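PDB 3TQV: nicotinate-nucleotide pyrophosphorylase from Francisella tularensis subsp. tularensis, which probably catalyses the formation of nicotinate ribonucleotide, carbon dioxide and diphosphate from quinolinate and phosphoribosyl diphosphate, a step of NAD(+) biosynthesis. Local coordinates for residues F49-E55 with A89-E95. Sequence-based numbering, arbitrary orientation.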
ATOM      1  N   PHE B  49      12.713  13.218 -17.887  1.00 12.04           N
ATOM      2  CA  PHE B  49      11.351  12.856 -18.228  1.00 16.82           C
ATOM      3  C   PHE B  49      10.998  11.491 -17.664  1.00 15.36           C
ATOM      4  O   PHE B  49      11.874  10.670 -17.422  1.00 11.28           O
ATOM      5  CB  PHE B  49      11.142  12.910 -19.744  1.00 11.58           C
ATOM      6  CG  PHE B  49      11.969  11.910 -20.518  1.00 20.97           C
ATOM      7  CD1 PHE B  49      11.518  10.604 -20.699  1.00 25.45           C
ATOM      8  CD2 PHE B  49      13.182  12.281 -21.083  1.00 24.59           C
ATOM      9  CE1 PHE B  49      12.259   9.693 -21.414  1.00 20.42           C
ATOM     10  CE2 PHE B  49      13.937  11.369 -21.800  1.00 23.49           C
ATOM     11  CZ  PHE B  49      13.476  10.076 -21.974  1.00 20.76           C
ATOM     12  N   CYS B  50       9.711  11.254 -17.456  1.00 24.85           N
ATOM     13  CA  CYS B  50       9.269  10.039 -16.794  1.00 17.03           C
ATOM     14  C   CYS B  50       8.442   9.162 -17.729  1.00 18.21           C
ATOM     15  O   CYS B  50       7.493   9.640 -18.349  1.00 22.78           O
ATOM     16  CB  CYS B  50       8.456  10.410 -15.548  1.00 14.21           C
ATOM     17  SG  CYS B  50       7.630   9.024 -14.748  1.00 17.50           S
ATOM     18  N   ILE B  51       8.786   7.882 -17.833  1.00 23.62           N
ATOM     19  CA  ILE B  51       7.984   6.967 -18.636  1.00 29.19           C
ATOM     20  C   ILE B  51       7.257   5.938 -17.809  1.00 31.99           C
ATOM     21  O   ILE B  51       7.721   5.556 -16.743  1.00 31.29           O
ATOM     22  CB  ILE B  51       8.836   6.146 -19.604  1.00 31.18           C
ATOM     23  CG1 ILE B  51      10.273   6.066 -19.107  1.00 30.70           C
ATOM     24  CG2 ILE B  51       8.748   6.707 -21.008  1.00 21.46           C
ATOM     25  CD1 ILE B  51      11.047   4.988 -19.797  1.00 33.28           C
ATOM     26  N   THR B  52       6.127   5.472 -18.330  1.00 24.05           N
ATOM     27  CA  THR B  52       5.569   4.197 -17.915  1.00 22.45           C
ATOM     28  C   THR B  52       6.217   3.114 -18.766  1.00 22.66           C
ATOM     29  O   THR B  52       6.633   3.368 -19.891  1.00 27.16           O
ATOM     30  CB  THR B  52       4.080   4.095 -18.192  1.00 19.80           C
ATOM     31  OG1 THR B  52       3.481   5.389 -18.150  1.00 26.96           O
ATOM     32  CG2 THR B  52       3.438   3.220 -17.154  1.00 20.08           C
ATOM     33  N   ARG B  53       6.307   1.904 -18.238  1.00 22.32           N
ATOM     34  CA  ARG B  53       6.742   0.801 -19.066  1.00 27.04           C
ATOM     35  C   ARG B  53       5.514  -0.049 -19.419  1.00 27.99           C
ATOM     36  O   ARG B  53       5.626  -1.087 -20.071  1.00 24.33           O
ATOM     37  CB  ARG B  53       7.805  -0.031 -18.349  1.00 28.74           C
ATOM     38  CG  ARG B  53       8.979   0.758 -17.796  1.00 27.41           C
ATOM     39  CD  ARG B  53      10.021   1.072 -18.870  1.00 33.49           C
ATOM     40  NE  ARG B  53      11.330   1.348 -18.283  1.00 36.75           N
ATOM     41  CZ  ARG B  53      12.363   1.885 -18.931  1.00 41.10           C
ATOM     42  NH1 ARG B  53      12.261   2.227 -20.208  1.00 38.00           N
ATOM     43  NH2 ARG B  53      13.510   2.084 -18.293  1.00 41.20           N
ATOM     44  N   GLU B  54       4.337   0.405 -18.996  1.00 19.33           N
ATOM     45  CA  GLU B  54       3.122  -0.374 -19.187  1.00 17.00           C
ATOM     46  C   GLU B  54       1.908   0.521 -19.225  1.00 16.13           C
ATOM     47  O   GLU B  54       1.941   1.628 -18.725  1.00 19.28           O
ATOM     48  CB  GLU B  54       2.980  -1.416 -18.079  1.00 23.74           C
ATOM     49  CG  GLU B  54       3.259  -0.859 -16.690  1.00 23.16           C
ATOM     50  CD  GLU B  54       2.937  -1.835 -15.572  1.00 29.89           C
ATOM     51  OE1 GLU B  54       3.820  -2.034 -14.697  1.00 28.55           O
ATOM     52  OE2 GLU B  54       1.802  -2.387 -15.566  1.00 32.47           O
ATOM     53  N   GLU B  55       0.838   0.051 -19.845  1.00 23.06           N
ATOM     54  CA  GLU B  55      -0.387   0.841 -19.937  1.00 28.20           C
ATOM     55  C   GLU B  55      -0.918   1.083 -18.537  1.00 24.48           C
ATOM     56  O   GLU B  55      -0.789   0.225 -17.656  1.00 29.34           O
ATOM     57  CB  GLU B  55      -1.427   0.113 -20.783  1.00 29.11           C
ATOM     58  CG  GLU B  55      -2.669   0.916 -21.144  1.00 32.54           C
ATOM     59  CD  GLU B  55      -3.584   0.134 -22.078  1.00 37.71           C
ATOM     60  OE1 GLU B  55      -4.698  -0.240 -21.658  1.00 46.78           O
ATOM     61  OE2 GLU B  55      -3.169  -0.117 -23.229  1.00 38.72           O
ATOM     62  N   ALA B  89       1.443   2.355 -22.763  1.00 13.90           N
ATOM     63  CA  ALA B  89       2.773   1.835 -22.444  1.00 14.57           C
ATOM     64  C   ALA B  89       3.876   2.579 -23.199  1.00 13.98           C
ATOM     65  O   ALA B  89       3.765   2.802 -24.409  1.00 13.63           O
ATOM     66  CB  ALA B  89       2.847   0.338 -22.735  1.00 19.46           C
ATOM     67  N   ASN B  90       4.910   2.973 -22.458  1.00 23.16           N
ATOM     68  CA  ASN B  90       6.117   3.583 -23.015  1.00 27.36           C
ATOM     69  C   ASN B  90       5.985   5.054 -23.371  1.00 30.63           C
ATOM     70  O   ASN B  90       6.822   5.610 -24.077  1.00 24.41           O
ATOM     71  CB  ASN B  90       6.654   2.761 -24.193  1.00 26.48           C
ATOM     72  CG  ASN B  90       7.189   1.402 -23.745  1.00 32.46           C
ATOM     73  OD1 ASN B  90       7.925   1.304 -22.740  1.00 26.46           O
ATOM     74  ND2 ASN B  90       6.799   0.342 -24.462  1.00 27.82           N
ATOM     75  N   ALA B  91       4.943   5.691 -22.851  1.00 29.66           N
ATOM     76  CA  ALA B  91       4.706   7.102 -23.108  1.00 28.00           C
ATOM     77  C   ALA B  91       5.282   7.955 -21.987  1.00 27.12           C
ATOM     78  O   ALA B  91       5.409   7.495 -20.844  1.00 25.31           O
ATOM     79  CB  ALA B  91       3.221   7.367 -23.262  1.00 22.32           C
ATOM     80  N   ARG B  92       5.631   9.196 -22.322  1.00 27.33           N
ATOM     81  CA  ARG B  92       6.174  10.128 -21.351  1.00 28.30           C
ATOM     82  C   ARG B  92       5.018  10.815 -20.643  1.00 27.91           C
ATOM     83  O   ARG B  92       4.165  11.418 -21.298  1.00 28.65           O
ATOM     84  CB  ARG B  92       7.035  11.187 -22.043  1.00 24.34           C
ATOM     85  CG  ARG B  92       8.303  10.699 -22.720  1.00 27.79           C
ATOM     86  CD  ARG B  92       9.138  11.905 -23.135  1.00 37.61           C
ATOM     87  NE  ARG B  92      10.342  11.554 -23.888  1.00 38.72           N
ATOM     88  CZ  ARG B  92      11.277  12.434 -24.237  1.00 36.71           C
ATOM     89  NH1 ARG B  92      11.145  13.706 -23.890  1.00 29.57           N
ATOM     90  NH2 ARG B  92      12.344  12.048 -24.920  1.00 34.96           N
ATOM     91  N   ILE B  93       4.980  10.744 -19.314  1.00 26.01           N
ATOM     92  CA  ILE B  93       3.890  11.388 -18.588  1.00 27.25           C
ATOM     93  C   ILE B  93       4.190  12.837 -18.207  1.00 21.10           C
ATOM     94  O   ILE B  93       3.296  13.692 -18.219  1.00 22.25           O
ATOM     95  CB  ILE B  93       3.423  10.566 -17.370  1.00 27.45           C
ATOM     96  CG1 ILE B  93       4.607  10.176 -16.490  1.00 27.92           C
ATOM     97  CG2 ILE B  93       2.711   9.304 -17.837  1.00 28.36           C
ATOM     98  CD1 ILE B  93       4.300   9.049 -15.537  1.00 25.74           C
ATOM     99  N   PHE B  94       5.443  13.130 -17.888  1.00 13.79           N
ATOM    100  CA  PHE B  94       5.790  14.512 -17.599  1.00 18.68           C
ATOM    101  C   PHE B  94       7.235  14.772 -17.932  1.00 19.13           C
ATOM    102  O   PHE B  94       7.996  13.841 -18.138  1.00 22.23           O
ATOM    103  CB  PHE B  94       5.480  14.888 -16.141  1.00 19.12           C
ATOM    104  CG  PHE B  94       6.334  14.169 -15.120  1.00 18.98           C
ATOM    105  CD1 PHE B  94       7.582  14.674 -14.758  1.00 18.98           C
ATOM    106  CD2 PHE B  94       5.886  13.003 -14.523  1.00 15.86           C
ATOM    107  CE1 PHE B  94       8.377  14.020 -13.823  1.00 18.06           C
ATOM    108  CE2 PHE B  94       6.664  12.340 -13.596  1.00 18.46           C
ATOM    109  CZ  PHE B  94       7.918  12.843 -13.239  1.00 15.41           C
ATOM    110  N   GLU B  95       7.601  16.044 -18.016  1.00 31.34           N
ATOM    111  CA  GLU B  95       8.980  16.425 -18.282  1.00 29.35           C
ATOM    112  C   GLU B  95       9.462  17.388 -17.226  1.00 29.19           C
ATOM    113  O   GLU B  95       8.690  18.171 -16.661  1.00 29.64           O
ATOM    114  CB  GLU B  95       9.127  17.041 -19.668  1.00 28.83           C
ATOM    115  CG  GLU B  95       9.045  16.015 -20.781  1.00 32.81           C
ATOM    116  CD  GLU B  95       8.908  16.644 -22.155  1.00 43.55           C
ATOM    117  OE1 GLU B  95       8.493  17.823 -22.232  1.00 43.11           O
ATOM    118  OE2 GLU B  95       9.216  15.952 -23.155  1.00 35.42           O
TER
HETATM  119  O   HOH W   1       7.227  -1.443 -22.118  1.00 27.19           O
HETATM  120  O   HOH W   2       0.042   0.463 -24.332  1.00 27.19           O
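The guanidinium of R92 lies flat on the ring of F49, planes 6° apart and R92 CZ 3.6 Å from the F49 ring centroid, a cation-pi stack across two neighbouring antiparallel strands. R92 NH1 also makes a salt bridge to E95 OE2 (3.1 Å) on its own strand, its hydrogen bond weak. The pairing is not regular. C50 faces two residues, I93 and F94: I93 N donates to C50 O (2.9 Å), C50 N to F94 O (3.2 Å). With I93 in a near-helical backbone conformation (phi/psi -90/-35), this is a beta bulge, and it gathers both side chains about C50. C50 SG touches I93 CD1 (3.4 Å), while C50 CB sits over the F94 ring in a CH-pi contact, 3.6 Å from its centroid; W79 meets the same ring. Beyond I51 the pairing loosens into weak bonds, T52 N to A91 O (3.3 Å) and N90 N to T52 O (3.1 Å). There water 1 links R53 O (2.6 Å) to N90 OD1 (2.9 Å), and A89 CB comes within 3.5 Å of E55 N. Strand 45-52 pairs on its other edge with the C-terminal strand 281-285, and strand 92-97 with 76-79. The contact thus joins the two central strands of the four-stranded antiparallel sheet characteristic of the N-terminal domain of quinolinate phosphoribosyltransferases.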